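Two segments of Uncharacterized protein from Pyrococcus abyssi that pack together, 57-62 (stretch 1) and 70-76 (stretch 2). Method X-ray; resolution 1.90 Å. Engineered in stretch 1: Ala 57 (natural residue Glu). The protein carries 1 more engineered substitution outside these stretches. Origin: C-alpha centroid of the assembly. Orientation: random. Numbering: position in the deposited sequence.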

# COMPACT_ATOMS: atom_id res chain seq x y z
N ALA A 57 -9.67 20.42 6.51
CA ALA A 57 -9.10 20.52 5.18
C ALA A 57 -9.57 19.35 4.33
O ALA A 57 -9.24 18.21 4.62
N TRP A 58 -10.29 19.65 3.26
CA TRP A 58 -10.92 18.66 2.45
C TRP A 58 -10.42 18.83 1.02
O TRP A 58 -10.70 19.88 0.37
N GLN A 59 -9.68 17.85 0.56
CA GLN A 59 -9.25 17.80 -0.83
C GLN A 59 -10.42 17.24 -1.60
O GLN A 59 -10.61 16.01 -1.65
N ILE A 60 -11.20 18.15 -2.18
CA ILE A 60 -12.52 17.81 -2.66
C ILE A 60 -12.49 17.49 -4.18
O ILE A 60 -11.63 17.99 -4.92
N SER A 61 -13.40 16.61 -4.61
CA SER A 61 -13.42 16.13 -6.00
C SER A 61 -14.80 16.40 -6.61
O SER A 61 -15.72 16.78 -5.88
N TYR A 62 -14.97 16.18 -7.92
CA TYR A 62 -16.32 16.33 -8.51
C TYR A 62 -16.75 15.04 -9.25
O TYR A 62 -17.86 14.92 -9.74
N TYR A 70 -20.59 12.76 -6.92
CA TYR A 70 -19.61 12.55 -5.85
C TYR A 70 -19.12 13.87 -5.33
O TYR A 70 -18.71 14.71 -6.13
N GLU A 71 -19.20 14.06 -4.02
CA GLU A 71 -18.78 15.30 -3.35
C GLU A 71 -19.33 16.56 -4.04
O GLU A 71 -20.52 16.80 -3.99
N LEU A 72 -18.47 17.38 -4.64
CA LEU A 72 -18.96 18.62 -5.19
C LEU A 72 -20.06 18.38 -6.26
O LEU A 72 -20.99 19.15 -6.32
N SER A 73 -19.94 17.34 -7.11
CA SER A 73 -21.01 17.21 -8.13
C SER A 73 -22.33 16.79 -7.47
O SER A 73 -23.42 17.14 -7.96
N ARG A 74 -22.26 16.02 -6.39
CA ARG A 74 -23.50 15.64 -5.73
C ARG A 74 -24.10 16.86 -5.00
O ARG A 74 -25.33 17.05 -5.01
N MET A 75 -23.24 17.71 -4.40
CA MET A 75 -23.70 18.94 -3.79
C MET A 75 -24.47 19.79 -4.81
O MET A 75 -25.58 20.28 -4.56
N VAL A 76 -23.82 20.00 -5.93
CA VAL A 76 -24.35 20.90 -6.96
C VAL A 76 -25.62 20.34 -7.60
O VAL A 76 -26.59 21.07 -7.80

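A buried carboxylate is tolerated when each of its oxygens finds donors, and the contact between these two segments is a compact example of that principle. Glu 71 sits at the N-cap position, right before the helix of the second stretch, and its CA-to-CB bond points toward the first. With chi1 in m and chi2 in t, the side chain extends far enough to spread its two oxygens over separate partners. OE1 of Glu 71 accepts a hydrogen bond from the backbone N of Ser 61 at 2.7 Å, while OE2 of Glu 71 accepts one from NE1 of Trp 58 at 3.0 Å. One acidic group thus ties down both a main-chain amide and an indole three residues apart in sequence. The indole takes part through its edge: Trp 58, whose CA-to-CB bond also points toward the other stretch, adopts the t rotamer with chi2 near 8°, and OE2 lies near the plane of the ring, where the N-H can reach it.

A water extends the network. It donates to OE1 of Glu 71 at 2.6 Å and to the backbone O of Gln 59 at 2.7 Å, and it accepts from OG of Ser 61 at 2.8 Å. The m rotamer of Ser 61 places its hydroxyl within reach of this water, so the serine is linked to the carboxylate twice, directly through its amide and indirectly through its side chain.

The start of the helix supplies a second set of anchors. Amides in the first turn lack the usual helical acceptors, and here the N of Leu 72 donates instead to the O of Ser 61 across the contact at 3.1 Å. One residue further on, OG of Ser 73, in the p rotamer, donates to the O of Tyr 62 at a short 2.5 Å. The same hydroxyl oxygen accepts from the N of Tyr 70 at 2.9 Å, so it joins the two stretches while also bracing the turn that leads into the helix.

The two stretches together bury 416 Å², and apolar side chains add to the polar contacts. Ile 60 leaves its backbone sideways, but the tt conformation carries its end nearer the helix, where CD1 lies 4.1 Å from CB of Leu 72 and 4.3 Å from SD of Met 75. The CA-to-CB bonds of Leu 72 (t, p) and Met 75 (m, t, p) both point toward the first stretch. The sulfur of Met 75 also approaches the indole, with SD 4.5 Å from CH2 of Trp 58.

The two tyrosines differ in where their rings go. Tyr 62, in p, brings its CB to 4.3 Å from CB of Leu 72, yet its end leads away and its hydroxyl is bonded elsewhere in the structure. Tyr 70, in t, swings its ring nearer, and CB of Ser 61 meets the ring edge at 3.8 Å from CE2 of Tyr 70. The engineered Ala 57, like Arg 74 and Val 76, makes no contact across the pair.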

# COMPACT_ATOMS: atom_id res chain seq x y z
CB ALA A 57 -7.57 20.54 5.27
CB TRP A 58 -12.42 18.84 2.52
CG TRP A 58 -13.28 17.83 1.76
CD1 TRP A 58 -12.87 16.66 1.12
CD2 TRP A 58 -14.72 17.92 1.57
NE1 TRP A 58 -13.99 16.03 0.59
CE2 TRP A 58 -15.10 16.76 0.85
CE3 TRP A 58 -15.68 18.84 1.98
CZ2 TRP A 58 -16.45 16.53 0.49
CZ3 TRP A 58 -17.03 18.61 1.61
CH2 TRP A 58 -17.39 17.46 0.87
CB GLN A 59 -7.98 16.93 -1.01
CG GLN A 59 -7.39 17.07 -2.37
CD GLN A 59 -7.76 15.90 -3.24
OE1 GLN A 59 -7.38 14.76 -2.97
NE2 GLN A 59 -8.55 16.16 -4.29
CB ILE A 60 -13.51 18.94 -2.37
CG1 ILE A 60 -14.95 18.49 -2.60
CG2 ILE A 60 -13.16 20.21 -3.20
CD1 ILE A 60 -15.98 19.55 -2.09
CB SER A 61 -13.11 14.62 -6.08
OG SER A 61 -11.83 14.33 -5.60
CB TYR A 62 -16.37 17.56 -9.44
CG TYR A 62 -15.27 17.62 -10.50
CD1 TYR A 62 -15.31 16.79 -11.61
CD2 TYR A 62 -14.19 18.51 -10.37
CE1 TYR A 62 -14.29 16.81 -12.60
CE2 TYR A 62 -13.16 18.55 -11.34
CZ TYR A 62 -13.23 17.71 -12.46
OH TYR A 62 -12.26 17.70 -13.42
CB TYR A 70 -18.42 11.75 -6.38
CG TYR A 70 -17.31 11.45 -5.35
CD1 TYR A 70 -17.55 10.58 -4.27
CD2 TYR A 70 -16.02 12.00 -5.49
CE1 TYR A 70 -16.54 10.27 -3.34
CE2 TYR A 70 -15.00 11.68 -4.58
CZ TYR A 70 -15.27 10.85 -3.50
OH TYR A 70 -14.25 10.55 -2.60
CB GLU A 71 -17.26 15.33 -3.25
CG GLU A 71 -16.75 14.16 -2.40
CD GLU A 71 -15.27 14.26 -2.04
OE1 GLU A 71 -14.45 14.85 -2.79
OE2 GLU A 71 -14.92 13.68 -1.01
CB LEU A 72 -17.80 19.45 -5.81
CG LEU A 72 -18.25 20.83 -6.35
CD1 LEU A 72 -18.83 21.82 -5.28
CD2 LEU A 72 -17.07 21.52 -7.07
CB SER A 73 -20.65 16.21 -9.26
OG SER A 73 -20.20 14.94 -8.80
CB ARG A 74 -23.29 14.44 -4.77
CG ARG A 74 -24.55 14.11 -3.92
CD ARG A 74 -24.41 12.82 -3.11
NE ARG A 74 -24.53 11.62 -3.95
CZ ARG A 74 -24.64 10.38 -3.49
NH1 ARG A 74 -24.62 10.14 -2.18
NH2 ARG A 74 -24.75 9.36 -4.34
CB MET A 75 -22.53 19.76 -3.27
CG MET A 75 -21.89 19.10 -2.05
SD MET A 75 -20.25 19.74 -1.69
CE MET A 75 -20.33 21.43 -1.81
CB VAL A 76 -23.26 21.22 -8.04
CG1 VAL A 76 -23.84 21.96 -9.26
CG2 VAL A 76 -22.17 22.12 -7.37
O HOH W 1 -11.97 14.02 -2.83